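Local coordinates for protein CT_858 (Chlamydia trachomatis, PDB 3DOR), which acts as the secreted chlamydial protease CPAF, probably cleaving proteins as a serine-type endopeptidase of the S41 family, at residues T357-L363 and F442-P447; P162-L168 and E179-W184; Q19-A23 and I369-E374; Q30-W34 and N135-T139. All blocks are in the same frame, centred on the assembly; numbering follows the deposited sequence.

How the contacts relate
The contacts lie in one subunit. Contact 1 pairs two strands in the S41 range. Contact 2 is a hairpin in the PDZ range, on the opposite side of the chain's centre; their centres are 52 Å apart. Strand 361-368 begins in contact 1 and is followed by helix 372-384, which starts in contact 3, centres 28 Å apart. Contacts 3 and 4 are the closest neighbours, with nearest atoms about 5 Å apart. Their first segments hold the ends of successive helices, 2-20 and 25-32. Contact 4 ties helix 25-32 to a loop in the PDZ range; both reach the second subunit, contact 4 through Gln30 alone. Sulfate ions, probably from crystallisation, lie beside contacts 1 and 2.

Contact 1. Residues T357-L363 and F442-P447; sequences TDRPLEL and FEKIHP. With SO4 (sulfate ion), chain Q.
Ile445 and Leu363 form the apolar centre, with Ile445 CD1 3.3 Å from Leu363 CD2. Leu361 CB lies 4.2 Å from Ile445 CB on the same sheet face, which helices 346-354 and 468-478 cover. Both leucines are mt rotamers. Leu363 CD1 packs 3.9 Å from Phe442 CB. Residues 359-363 and 444-447 are extended, unlike Asp358 (psi 4°) and Glu443 (psi -32°), and pair antiparallel. Leu361 and Ile445 are the hydrogen-bonded pair: Leu361 N to Ile445 O is 2.9 Å and Ile445 N to Leu361 O is 2.8 Å. Leu363 N donates to Glu443 O at 3.1 Å, and a water bridges Glu443 O to Leu363 O. Glu362 and Lys444 are the non-hydrogen-bonded pair, on the other face. Their salt bridge is long, Glu362 OE2 to Lys444 NZ at 3.9 Å. Pro447 CB sits 3.4 Å from Thr357 O. Outermost, Arg359 NE and NH2 hydrogen-bond a sulfate, at 2.7 Å to O2 and 3.0 Å to O4. Backbone bonds and aliphatic packing thus join the strands more closely than charge.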
loop_
_atom_site.group_PDB
_atom_site.type_symbol
_atom_site.label_atom_id
_atom_site.label_comp_id
_atom_site.label_asym_id
_atom_site.label_seq_id
_atom_site.Cartn_x
_atom_site.Cartn_y
_atom_site.Cartn_z
ATOM N N THR B 357 -9.663 -33.258 -4.395
ATOM C CA THR B 357 -10.622 -34.022 -3.610
ATOM C C THR B 357 -11.974 -34.114 -4.303
ATOM O O THR B 357 -12.303 -33.278 -5.145
ATOM C CB THR B 357 -10.836 -33.386 -2.229
ATOM O OG1 THR B 357 -11.753 -34.189 -1.477
ATOM C CG2 THR B 357 -11.404 -31.972 -2.370
ATOM N N ASP B 358 -12.745 -35.142 -3.950
ATOM C CA ASP B 358 -14.083 -35.333 -4.503
ATOM C C ASP B 358 -15.109 -35.195 -3.375
ATOM O O ASP B 358 -16.311 -35.376 -3.580
ATOM C CB ASP B 358 -14.205 -36.705 -5.186
ATOM C CG ASP B 358 -13.974 -37.873 -4.232
ATOM O OD1 ASP B 358 -13.508 -37.650 -3.095
ATOM O OD2 ASP B 358 -14.247 -39.024 -4.630
ATOM N N ARG B 359 -14.612 -34.867 -2.186
ATOM C CA ARG B 359 -15.442 -34.675 -0.997
ATOM C C ARG B 359 -14.993 -33.396 -0.292
ATOM O O ARG B 359 -13.838 -32.987 -0.398
ATOM C CB ARG B 359 -15.308 -35.876 -0.039
ATOM C CG ARG B 359 -13.880 -36.143 0.475
ATOM C CD ARG B 359 -13.795 -37.477 1.227
ATOM N NE ARG B 359 -12.430 -37.829 1.614
ATOM C CZ ARG B 359 -11.825 -37.407 2.719
ATOM N NH1 ARG B 359 -12.464 -36.610 3.564
ATOM N NH2 ARG B 359 -10.582 -37.781 2.982
ATOM N N PRO B 360 -15.906 -32.738 0.433
ATOM C CA PRO B 360 -15.514 -31.506 1.125
ATOM C C PRO B 360 -14.430 -31.745 2.176
ATOM O O PRO B 360 -14.352 -32.820 2.774
ATOM C CB PRO B 360 -16.829 -31.019 1.731
ATOM C CG PRO B 360 -17.578 -32.300 1.978
ATOM C CD PRO B 360 -17.311 -33.085 0.716
ATOM N N LEU B 361 -13.591 -30.736 2.383
ATOM C CA LEU B 361 -12.511 -30.821 3.360
ATOM C C LEU B 361 -12.678 -29.749 4.439
ATOM O O LEU B 361 -12.717 -28.562 4.136
ATOM C CB LEU B 361 -11.157 -30.636 2.661
ATOM C CG LEU B 361 -10.810 -31.610 1.527
ATOM C CD1 LEU B 361 -9.497 -31.200 0.876
ATOM C CD2 LEU B 361 -10.726 -33.021 2.075
ATOM N N GLU B 362 -12.782 -30.175 5.694
ATOM C CA GLU B 362 -12.925 -29.244 6.810
ATOM C C GLU B 362 -11.690 -28.359 6.878
ATOM O O GLU B 362 -10.579 -28.835 6.687
ATOM C CB GLU B 362 -13.069 -30.009 8.129
ATOM C CG GLU B 362 -14.497 -30.197 8.595
ATOM C CD GLU B 362 -15.161 -28.882 8.959
ATOM O OE1 GLU B 362 -14.588 -28.144 9.788
ATOM O OE2 GLU B 362 -16.250 -28.588 8.420
ATOM N N LEU B 363 -11.885 -27.074 7.151
ATOM C CA LEU B 363 -10.771 -26.144 7.237
ATOM C C LEU B 363 -10.547 -25.655 8.654
ATOM O O LEU B 363 -11.494 -25.495 9.419
ATOM C CB LEU B 363 -11.026 -24.921 6.349
ATOM C CG LEU B 363 -10.964 -25.116 4.829
ATOM C CD1 LEU B 363 -11.674 -23.972 4.106
ATOM C CD2 LEU B 363 -9.499 -25.195 4.415
ATOM N N PHE B 442 -15.103 -19.461 4.858
ATOM C CA PHE B 442 -15.110 -20.821 4.303
ATOM C C PHE B 442 -14.910 -21.890 5.380
ATOM O O PHE B 442 -13.796 -22.102 5.877
ATOM C CB PHE B 442 -14.012 -20.988 3.242
ATOM C CG PHE B 442 -14.211 -20.149 2.005
ATOM C CD1 PHE B 442 -15.063 -19.049 2.016
ATOM C CD2 PHE B 442 -13.494 -20.428 0.841
ATOM C CE1 PHE B 442 -15.200 -18.234 0.889
ATOM C CE2 PHE B 442 -13.621 -19.619 -0.291
ATOM C CZ PHE B 442 -14.477 -18.518 -0.269
ATOM N N GLU B 443 -15.992 -22.571 5.733
ATOM C CA GLU B 443 -15.937 -23.618 6.737
ATOM C C GLU B 443 -15.225 -24.828 6.170
ATOM O O GLU B 443 -14.551 -25.577 6.885
ATOM C CB GLU B 443 -17.346 -24.013 7.144
ATOM C CG GLU B 443 -18.108 -22.868 7.757
ATOM C CD GLU B 443 -18.655 -23.220 9.116
ATOM O OE1 GLU B 443 -19.553 -24.088 9.176
ATOM O OE2 GLU B 443 -18.183 -22.633 10.118
ATOM N N LYS B 444 -15.377 -25.024 4.870
ATOM C CA LYS B 444 -14.745 -26.163 4.244
ATOM C C LYS B 444 -14.497 -25.921 2.780
ATOM O O LYS B 444 -15.096 -25.038 2.165
ATOM C CB LYS B 444 -15.616 -27.414 4.421
ATOM C CG LYS B 444 -17.030 -27.266 3.887
ATOM C CD LYS B 444 -17.893 -28.483 4.213
ATOM C CE LYS B 444 -18.104 -28.643 5.706
ATOM N NZ LYS B 444 -19.111 -29.703 6.027
ATOM N N ILE B 445 -13.569 -26.695 2.243
ATOM C CA ILE B 445 -13.250 -26.627 0.840
ATOM C C ILE B 445 -14.231 -27.540 0.143
ATOM O O ILE B 445 -14.444 -28.678 0.561
ATOM C CB ILE B 445 -11.813 -27.102 0.573
ATOM C CG1 ILE B 445 -10.868 -25.903 0.694
ATOM C CG2 ILE B 445 -11.721 -27.738 -0.803
ATOM C CD1 ILE B 445 -9.571 -26.228 1.315
ATOM N N HIS B 446 -14.853 -27.023 -0.904
ATOM C CA HIS B 446 -15.801 -27.797 -1.679
ATOM C C HIS B 446 -15.086 -28.201 -2.946
ATOM O O HIS B 446 -14.338 -27.415 -3.514
ATOM C CB HIS B 446 -17.034 -26.943 -1.962
ATOM C CG HIS B 446 -17.752 -26.541 -0.716
ATOM N ND1 HIS B 446 -18.651 -27.370 -0.077
ATOM C CD2 HIS B 446 -17.624 -25.447 0.074
ATOM C CE1 HIS B 446 -19.042 -26.803 1.050
ATOM N NE2 HIS B 446 -18.432 -25.636 1.166
ATOM N N PRO B 447 -15.289 -29.445 -3.397
ATOM C CA PRO B 447 -14.629 -29.928 -4.613
ATOM C C PRO B 447 -14.895 -29.102 -5.859
ATOM O O PRO B 447 -16.021 -28.668 -6.102
ATOM C CB PRO B 447 -15.120 -31.373 -4.734
ATOM C CG PRO B 447 -16.380 -31.406 -3.920
ATOM C CD PRO B 447 -16.109 -30.497 -2.771
HETATM S S SO4 Q . -10.223 -40.386 0.288
HETATM O O1 SO4 Q . -9.446 -40.950 -0.887
HETATM O O2 SO4 Q . -11.222 -39.381 -0.238
HETATM O O3 SO4 Q . -10.986 -41.477 1.019
HETATM O O4 SO4 Q . -9.207 -39.774 1.232
HETATM O O HOH W 1 -14.019 -24.534 9.475
#

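Contact 2. Residues P162-L168 and E179-W184; sequences PSGRTTL and EVRVKW
This antiparallel beta hairpin pairs strands 165-171 and 177-187 within the PDZ range. The short strand axes approach to 4.4 Å, with 148° between their N-to-C directions. Pro162 starts the first segment and lays CG over the face of Trp184, a CH-pi contact 3.9 Å from the centroid of its five-membered ring. Trp184 has chi1 near -77° and chi2 near 104°. Gly164 has phi 84° and psi -169°, a conformation suited to glycine. Its O accepts from Trp184 N at 3.0 Å. Arg165 then faces Lys183 as a non-hydrogen-bonded pair, CA to CA 4.1 Å. Thr166 and Val182 form a hydrogen-bonded pair: Thr166 N to Val182 O is 2.7 Å, and Val182 N to Thr166 O is 2.8 Å. Thr166 OG1 turns to Asp120, whose carboxylate also takes Thr167 N. Thr167 pairs with Arg181, CA to CA 4.3 Å, on the exposed face shared with Arg165 and Lys183. Thr166, Leu168, Val180 and Val182 occupy the other face; there strand 83-92 meets Val182. Leu168, the last residue of the segment, pairs with Val180: Leu168 N to Val180 O and Val180 N to Leu168 O are both 2.8 Å.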
loop_
_atom_site.group_PDB
_atom_site.type_symbol
_atom_site.label_atom_id
_atom_site.label_comp_id
_atom_site.label_asym_id
_atom_site.label_seq_id
_atom_site.Cartn_x
_atom_site.Cartn_y
_atom_site.Cartn_z
ATOM N N PRO B 162 29.423 -8.774 7.818
ATOM C CA PRO B 162 30.870 -9.012 7.855
ATOM C C PRO B 162 31.458 -8.714 6.480
ATOM O O PRO B 162 30.724 -8.430 5.535
ATOM C CB PRO B 162 30.960 -10.493 8.191
ATOM C CG PRO B 162 29.801 -11.054 7.404
ATOM C CD PRO B 162 28.687 -10.049 7.715
ATOM N N SER B 163 32.778 -8.786 6.372
ATOM C CA SER B 163 33.471 -8.538 5.116
ATOM C C SER B 163 34.873 -9.092 5.235
ATOM O O SER B 163 35.294 -9.505 6.313
ATOM C CB SER B 163 33.554 -7.041 4.825
ATOM O OG SER B 163 34.370 -6.391 5.789
ATOM N N GLY B 164 35.598 -9.091 4.125
ATOM C CA GLY B 164 36.950 -9.600 4.139
ATOM C C GLY B 164 36.987 -11.102 3.968
ATOM O O GLY B 164 35.973 -11.735 3.653
ATOM N N ARG B 165 38.159 -11.684 4.186
ATOM C CA ARG B 165 38.311 -13.116 4.036
ATOM C C ARG B 165 37.952 -13.858 5.305
ATOM O O ARG B 165 38.059 -13.322 6.405
ATOM C CB ARG B 165 39.743 -13.449 3.617
ATOM C CG ARG B 165 40.089 -12.959 2.223
ATOM C CD ARG B 165 41.553 -13.195 1.904
ATOM N NE ARG B 165 42.425 -12.401 2.765
ATOM C CZ ARG B 165 43.749 -12.519 2.795
ATOM N NH1 ARG B 165 44.355 -13.404 2.012
ATOM N NH2 ARG B 165 44.463 -11.750 3.605
ATOM N N THR B 166 37.511 -15.098 5.131
ATOM C CA THR B 166 37.141 -15.954 6.243
ATOM C C THR B 166 37.533 -17.371 5.839
ATOM O O THR B 166 37.519 -17.711 4.658
ATOM C CB THR B 166 35.616 -15.869 6.535
ATOM O OG1 THR B 166 35.316 -16.606 7.724
ATOM C CG2 THR B 166 34.805 -16.421 5.364
ATOM N N THR B 167 37.891 -18.200 6.809
ATOM C CA THR B 167 38.305 -19.554 6.489
ATOM C C THR B 167 37.245 -20.594 6.796
ATOM O O THR B 167 36.671 -20.618 7.881
ATOM C CB THR B 167 39.594 -19.922 7.238
ATOM O OG1 THR B 167 40.633 -19.019 6.848
ATOM C CG2 THR B 167 40.023 -21.341 6.908
ATOM N N LEU B 168 36.996 -21.461 5.823
ATOM C CA LEU B 168 36.015 -22.520 5.984
ATOM C C LEU B 168 36.766 -23.833 6.148
ATOM O O LEU B 168 37.518 -24.231 5.260
ATOM C CB LEU B 168 35.114 -22.599 4.751
ATOM C CG LEU B 168 34.406 -21.314 4.311
ATOM C CD1 LEU B 168 33.587 -21.595 3.062
ATOM C CD2 LEU B 168 33.514 -20.805 5.427
ATOM N N GLU B 179 41.427 -26.408 4.742
ATOM C CA GLU B 179 41.015 -25.088 5.196
ATOM C C GLU B 179 40.946 -24.214 3.955
ATOM O O GLU B 179 41.964 -23.930 3.334
ATOM C CB GLU B 179 42.021 -24.510 6.189
ATOM C CG GLU B 179 42.260 -25.400 7.386
ATOM C CD GLU B 179 42.498 -24.610 8.654
ATOM O OE1 GLU B 179 43.303 -23.653 8.618
ATOM O OE2 GLU B 179 41.884 -24.949 9.688
ATOM N N VAL B 180 39.740 -23.801 3.586
ATOM C CA VAL B 180 39.567 -22.991 2.395
ATOM C C VAL B 180 39.298 -21.540 2.743
ATOM O O VAL B 180 38.260 -21.199 3.314
ATOM C CB VAL B 180 38.420 -23.545 1.519
ATOM C CG1 VAL B 180 38.292 -22.736 0.229
ATOM C CG2 VAL B 180 38.693 -24.999 1.195
ATOM N N ARG B 181 40.259 -20.692 2.400
ATOM C CA ARG B 181 40.152 -19.271 2.662
ATOM C C ARG B 181 39.276 -18.697 1.558
ATOM O O ARG B 181 39.562 -18.847 0.366
ATOM C CB ARG B 181 41.545 -18.627 2.652
ATOM C CG ARG B 181 41.614 -17.226 3.268
ATOM C CD ARG B 181 41.164 -17.219 4.728
ATOM N NE ARG B 181 41.422 -15.939 5.390
ATOM C CZ ARG B 181 40.990 -15.617 6.609
ATOM N NH1 ARG B 181 40.270 -16.478 7.317
ATOM N NH2 ARG B 181 41.275 -14.428 7.124
ATOM N N VAL B 182 38.193 -18.053 1.971
ATOM C CA VAL B 182 37.249 -17.465 1.041
ATOM C C VAL B 182 37.001 -15.986 1.361
ATOM O O VAL B 182 37.224 -15.542 2.488
ATOM C CB VAL B 182 35.926 -18.272 1.081
ATOM C CG1 VAL B 182 34.746 -17.380 0.807
ATOM C CG2 VAL B 182 35.985 -19.392 0.053
ATOM N N LYS B 183 36.548 -15.225 0.369
ATOM C CA LYS B 183 36.279 -13.807 0.585
ATOM C C LYS B 183 34.811 -13.427 0.407
ATOM O O LYS B 183 34.210 -13.699 -0.634
ATOM C CB LYS B 183 37.120 -12.945 -0.359
ATOM C CG LYS B 183 36.893 -11.461 -0.138
ATOM C CD LYS B 183 37.616 -10.595 -1.155
ATOM C CE LYS B 183 37.464 -9.118 -0.794
ATOM N NZ LYS B 183 38.000 -8.207 -1.845
ATOM N N TRP B 184 34.241 -12.789 1.425
ATOM C CA TRP B 184 32.856 -12.350 1.355
ATOM C C TRP B 184 32.640 -11.425 0.167
ATOM O O TRP B 184 33.486 -10.579 -0.148
ATOM C CB TRP B 184 32.449 -11.569 2.608
ATOM C CG TRP B 184 32.169 -12.379 3.833
ATOM C CD1 TRP B 184 32.979 -12.524 4.918
ATOM C CD2 TRP B 184 30.981 -13.131 4.115
ATOM N NE1 TRP B 184 32.370 -13.315 5.860
ATOM C CE2 TRP B 184 31.141 -13.701 5.393
ATOM C CE3 TRP B 184 29.792 -13.371 3.410
ATOM C CZ2 TRP B 184 30.162 -14.504 5.988
ATOM C CZ3 TRP B 184 28.814 -14.164 4.000
ATOM C CH2 TRP B 184 29.006 -14.721 5.278
#

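Contact 3. Residues Q19-A23 and I369-E374; sequences QVKYA and ILTQDE
A capping box at the start of helix 372-384 meets the end of helix 2-20 here, at the interface with the second subunit. Ile369 (chi1 m, chi2 t), extended at phi -97° and psi 132°, points toward the 19-23 segment. Its CG2 lies 3.1 Å from Val20 O, and its CG1 lies 3.4 Å from Ala23 CB. The CA atoms of Ala23 and Ile369 are 5.3 Å apart. Leu370 turns away and packs on helix 409-428. Thr371 is the N-cap, with chi1 at 65° (p). Its CG2 sits 3.9 Å from both Val20 CG1 and Lys21 CG. Gln372 begins the helix and, like Thr371, reaches the second subunit, packing on Gly506 there. Asp373 N donates weakly to Thr371 OG1 at 3.3 Å. Glu374 completes the box: its OE2 accepts from Thr371 N at 2.7 Å. Thr371 OG1 also donates to Glu374 OE2, at a very short 2.5 Å. Lys21, just past helix 2-20, has a cation-pi partner in Phe497 and packs on Pro502 of the second subunit. Between the two segments one salt bridge adds to this packing, Lys21 NZ to Glu374 OE1 at 3.2 Å.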
loop_
_atom_site.group_PDB
_atom_site.type_symbol
_atom_site.label_atom_id
_atom_site.label_comp_id
_atom_site.label_asym_id
_atom_site.label_seq_id
_atom_site.Cartn_x
_atom_site.Cartn_y
_atom_site.Cartn_z
ATOM N N GLN B 19 0.460 -4.827 20.881
ATOM C CA GLN B 19 -0.670 -4.964 21.793
ATOM C C GLN B 19 -2.000 -4.736 21.095
ATOM O O GLN B 19 -3.049 -5.150 21.580
ATOM C CB GLN B 19 -0.536 -3.988 22.963
ATOM C CG GLN B 19 0.636 -4.318 23.851
ATOM C CD GLN B 19 0.543 -3.685 25.208
ATOM O OE1 GLN B 19 0.619 -2.465 25.343
ATOM N NE2 GLN B 19 0.379 -4.513 26.235
ATOM N N VAL B 20 -1.951 -4.096 19.935
ATOM C CA VAL B 20 -3.165 -3.795 19.201
ATOM C C VAL B 20 -3.448 -4.697 18.003
ATOM O O VAL B 20 -4.609 -4.932 17.666
ATOM C CB VAL B 20 -3.141 -2.314 18.746
ATOM C CG1 VAL B 20 -4.263 -2.037 17.774
ATOM C CG2 VAL B 20 -3.271 -1.413 19.963
ATOM N N LYS B 21 -2.400 -5.208 17.368
ATOM C CA LYS B 21 -2.587 -6.057 16.199
ATOM C C LYS B 21 -1.666 -7.275 16.075
ATOM O O LYS B 21 -1.280 -7.643 14.968
ATOM C CB LYS B 21 -2.448 -5.217 14.927
ATOM C CG LYS B 21 -3.749 -4.731 14.348
ATOM C CD LYS B 21 -4.624 -5.888 13.909
ATOM C CE LYS B 21 -5.401 -5.535 12.650
ATOM N NZ LYS B 21 -4.505 -5.471 11.440
ATOM N N TYR B 22 -1.294 -7.893 17.189
ATOM C CA TYR B 22 -0.443 -9.075 17.104
ATOM C C TYR B 22 -1.161 -10.214 17.803
ATOM O O TYR B 22 -1.052 -10.392 19.020
ATOM C CB TYR B 22 0.912 -8.820 17.748
ATOM C CG TYR B 22 1.874 -9.960 17.529
ATOM C CD1 TYR B 22 2.386 -10.236 16.259
ATOM C CD2 TYR B 22 2.237 -10.795 18.582
ATOM C CE1 TYR B 22 3.233 -11.319 16.046
ATOM C CE2 TYR B 22 3.076 -11.875 18.384
ATOM C CZ TYR B 22 3.570 -12.138 17.117
ATOM O OH TYR B 22 4.354 -13.249 16.922
ATOM N N ALA B 23 -1.911 -10.978 17.014
ATOM C CA ALA B 23 -2.711 -12.084 17.525
ATOM C C ALA B 23 -1.991 -13.161 18.319
ATOM O O ALA B 23 -2.529 -13.662 19.296
ATOM C CB ALA B 23 -3.495 -12.728 16.380
ATOM N N ILE B 369 -7.326 -10.818 15.848
ATOM C CA ILE B 369 -7.262 -9.606 16.672
ATOM C C ILE B 369 -8.006 -8.577 15.827
ATOM O O ILE B 369 -7.724 -8.429 14.636
ATOM C CB ILE B 369 -5.835 -9.065 16.899
ATOM C CG1 ILE B 369 -5.044 -10.006 17.795
ATOM C CG2 ILE B 369 -5.916 -7.720 17.616
ATOM C CD1 ILE B 369 -3.972 -9.281 18.639
ATOM N N LEU B 370 -8.931 -7.848 16.435
ATOM C CA LEU B 370 -9.732 -6.905 15.668
ATOM C C LEU B 370 -9.603 -5.424 16.000
ATOM O O LEU B 370 -9.423 -5.041 17.153
ATOM C CB LEU B 370 -11.209 -7.308 15.771
ATOM C CG LEU B 370 -11.593 -8.746 15.392
ATOM C CD1 LEU B 370 -13.049 -9.016 15.769
ATOM C CD2 LEU B 370 -11.377 -8.976 13.892
ATOM N N THR B 371 -9.700 -4.606 14.948
ATOM C CA THR B 371 -9.675 -3.142 15.033
ATOM C C THR B 371 -10.808 -2.715 14.093
ATOM O O THR B 371 -11.331 -3.532 13.334
ATOM C CB THR B 371 -8.334 -2.505 14.541
ATOM O OG1 THR B 371 -8.159 -2.755 13.143
ATOM C CG2 THR B 371 -7.149 -3.067 15.310
ATOM N N GLN B 372 -11.190 -1.445 14.108
ATOM C CA GLN B 372 -12.283 -1.037 13.239
ATOM C C GLN B 372 -11.942 -1.239 11.735
ATOM O O GLN B 372 -12.840 -1.220 10.883
ATOM C CB GLN B 372 -12.694 0.409 13.499
ATOM C CG GLN B 372 -11.641 1.329 14.073
ATOM C CD GLN B 372 -11.376 1.130 15.561
ATOM O OE1 GLN B 372 -12.190 1.491 16.409
ATOM N NE2 GLN B 372 -10.223 0.560 15.880
ATOM N N ASP B 373 -10.677 -1.507 11.408
ATOM C CA ASP B 373 -10.306 -1.751 10.019
ATOM C C ASP B 373 -10.984 -3.060 9.614
ATOM O O ASP B 373 -11.588 -3.136 8.536
ATOM C CB ASP B 373 -8.802 -1.888 9.931
ATOM C CG ASP B 373 -8.298 -2.108 8.490
ATOM O OD1 ASP B 373 -7.069 -2.055 8.284
ATOM O OD2 ASP B 373 -9.089 -2.323 7.537
ATOM N N GLU B 374 -10.891 -4.076 10.480
ATOM C CA GLU B 374 -11.522 -5.350 10.177
ATOM C C GLU B 374 -13.032 -5.249 10.171
ATOM O O GLU B 374 -13.712 -5.987 9.449
ATOM C CB GLU B 374 -11.070 -6.439 11.161
ATOM C CG GLU B 374 -9.617 -6.848 10.991
ATOM C CD GLU B 374 -8.633 -5.735 11.366
ATOM O OE1 GLU B 374 -7.617 -5.575 10.647
ATOM O OE2 GLU B 374 -8.856 -5.027 12.378
#

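Contact 4. Residues Q30-W34 and N135-T139; sequences QYLGW and NHKGT
Tyr31 overlaps the side chain of Lys137, whose ammonium sits over one face of the ring. This is a cation-pi interaction: Lys137 NZ is 4.6 Å from the ring centroid, 16° off the normal. It joins the C-terminal end of helix 25-32 to the loop between helices 124-130 and 140-150, in the PDZ range. Tyr31 is helical, with chi1 at 176° (t) and chi2 at 70°. The aliphatic part of the lysine (chi1 m, chi3 p) touches the ring, Lys137 CD to Tyr31 CE2 at 3.5 Å. Leu32, an mt rotamer, points toward the loop. Its CD2 packs 3.4 Å from Lys137 CD, and its CD1 packs 3.8 Å from Asn135 CB. The CA atoms of Leu32 and Asn135 are 6.5 Å apart. Gly33 leaves the helix at phi 74° and psi 21°. Trp34 (chi1 167°, t) has its CA-to-CB bond toward the loop, and its side chain packs on helix 25-32. On the loop side, Gly138 also has positive phi, 66°, just before Thr139, the N-cap of helix 140-150. Thr139 OG1 and Lys137 N both bond to Glu142. A single hydrogen bond spans the two segments, from Lys137 NZ to the main-chain Tyr31 O at 3.2 Å.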
loop_
_atom_site.group_PDB
_atom_site.type_symbol
_atom_site.label_atom_id
_atom_site.label_comp_id
_atom_site.label_asym_id
_atom_site.label_seq_id
_atom_site.Cartn_x
_atom_site.Cartn_y
_atom_site.Cartn_z
ATOM N N GLN B 30 3.036 -17.920 26.517
ATOM C CA GLN B 30 3.000 -19.275 27.031
ATOM C C GLN B 30 4.006 -20.222 26.389
ATOM O O GLN B 30 4.594 -21.053 27.074
ATOM C CB GLN B 30 1.601 -19.861 26.885
ATOM C CG GLN B 30 1.464 -21.208 27.560
ATOM C CD GLN B 30 0.058 -21.764 27.485
ATOM O OE1 GLN B 30 -0.295 -22.471 26.539
ATOM N NE2 GLN B 30 -0.761 -21.440 28.486
ATOM N N TYR B 31 4.201 -20.104 25.079
ATOM C CA TYR B 31 5.124 -20.981 24.370
ATOM C C TYR B 31 6.585 -20.617 24.610
ATOM O O TYR B 31 7.446 -21.493 24.681
ATOM C CB TYR B 31 4.819 -20.953 22.866
ATOM C CG TYR B 31 5.784 -21.756 22.020
ATOM C CD1 TYR B 31 5.808 -23.154 22.070
ATOM C CD2 TYR B 31 6.678 -21.113 21.175
ATOM C CE1 TYR B 31 6.713 -23.887 21.285
ATOM C CE2 TYR B 31 7.571 -21.823 20.400
ATOM C CZ TYR B 31 7.587 -23.207 20.457
ATOM O OH TYR B 31 8.503 -23.877 19.683
ATOM N N LEU B 32 6.854 -19.323 24.741
ATOM C CA LEU B 32 8.211 -18.830 24.966
ATOM C C LEU B 32 8.456 -18.261 26.369
ATOM O O LEU B 32 9.604 -18.083 26.766
ATOM C CB LEU B 32 8.541 -17.726 23.962
ATOM C CG LEU B 32 8.383 -17.988 22.464
ATOM C CD1 LEU B 32 8.695 -16.707 21.714
ATOM C CD2 LEU B 32 9.321 -19.105 22.021
ATOM N N GLY B 33 7.392 -17.973 27.114
ATOM C CA GLY B 33 7.574 -17.379 28.429
ATOM C C GLY B 33 7.968 -15.935 28.166
ATOM O O GLY B 33 8.566 -15.244 28.999
ATOM N N TRP B 34 7.619 -15.487 26.964
ATOM C CA TRP B 34 7.903 -14.144 26.498
ATOM C C TRP B 34 6.993 -13.111 27.163
ATOM O O TRP B 34 5.844 -13.409 27.497
ATOM C CB TRP B 34 7.714 -14.114 24.981
ATOM C CG TRP B 34 7.668 -12.760 24.368
ATOM C CD1 TRP B 34 8.724 -12.017 23.930
ATOM C CD2 TRP B 34 6.490 -11.995 24.088
ATOM N NE1 TRP B 34 8.274 -10.833 23.387
ATOM C CE2 TRP B 34 6.908 -10.794 23.476
ATOM C CE3 TRP B 34 5.122 -12.208 24.300
ATOM C CZ2 TRP B 34 6.001 -9.808 23.063
ATOM C CZ3 TRP B 34 4.217 -11.224 23.889
ATOM C CH2 TRP B 34 4.666 -10.040 23.280
ATOM N N ASN B 135 14.576 -15.940 21.548
ATOM C CA ASN B 135 13.864 -17.028 22.192
ATOM C C ASN B 135 13.911 -18.312 21.375
ATOM O O ASN B 135 12.921 -19.037 21.265
ATOM C CB ASN B 135 12.421 -16.599 22.459
ATOM C CG ASN B 135 12.342 -15.451 23.460
ATOM O OD1 ASN B 135 11.867 -14.354 23.147
ATOM N ND2 ASN B 135 12.826 -15.701 24.670
ATOM N N HIS B 136 15.085 -18.582 20.818
ATOM C CA HIS B 136 15.335 -19.771 20.017
ATOM C C HIS B 136 14.927 -21.009 20.803
ATOM O O HIS B 136 15.248 -21.134 21.986
ATOM C CB HIS B 136 16.820 -19.834 19.663
ATOM C CG HIS B 136 17.191 -21.013 18.825
ATOM N ND1 HIS B 136 17.897 -22.086 19.323
ATOM C CD2 HIS B 136 16.948 -21.291 17.525
ATOM C CE1 HIS B 136 18.074 -22.974 18.362
ATOM N NE2 HIS B 136 17.507 -22.516 17.261
ATOM N N LYS B 137 14.216 -21.923 20.152
ATOM C CA LYS B 137 13.761 -23.131 20.824
ATOM C C LYS B 137 14.357 -24.426 20.279
ATOM O O LYS B 137 13.869 -25.514 20.572
ATOM C CB LYS B 137 12.237 -23.193 20.783
ATOM C CG LYS B 137 11.590 -21.949 21.370
ATOM C CD LYS B 137 10.476 -22.312 22.331
ATOM C CE LYS B 137 11.005 -23.067 23.533
ATOM N NZ LYS B 137 9.895 -23.572 24.392
ATOM N N GLY B 138 15.415 -24.308 19.491
ATOM C CA GLY B 138 16.062 -25.490 18.956
ATOM C C GLY B 138 15.278 -26.346 17.972
ATOM O O GLY B 138 15.628 -27.502 17.773
ATOM N N THR B 139 14.229 -25.816 17.354
ATOM C CA THR B 139 13.485 -26.622 16.385
ATOM C C THR B 139 14.246 -26.685 15.059
ATOM O O THR B 139 15.028 -25.792 14.737
ATOM C CB THR B 139 12.081 -26.043 16.105
ATOM O OG1 THR B 139 12.209 -24.774 15.457
ATOM C CG2 THR B 139 11.317 -25.868 17.400
#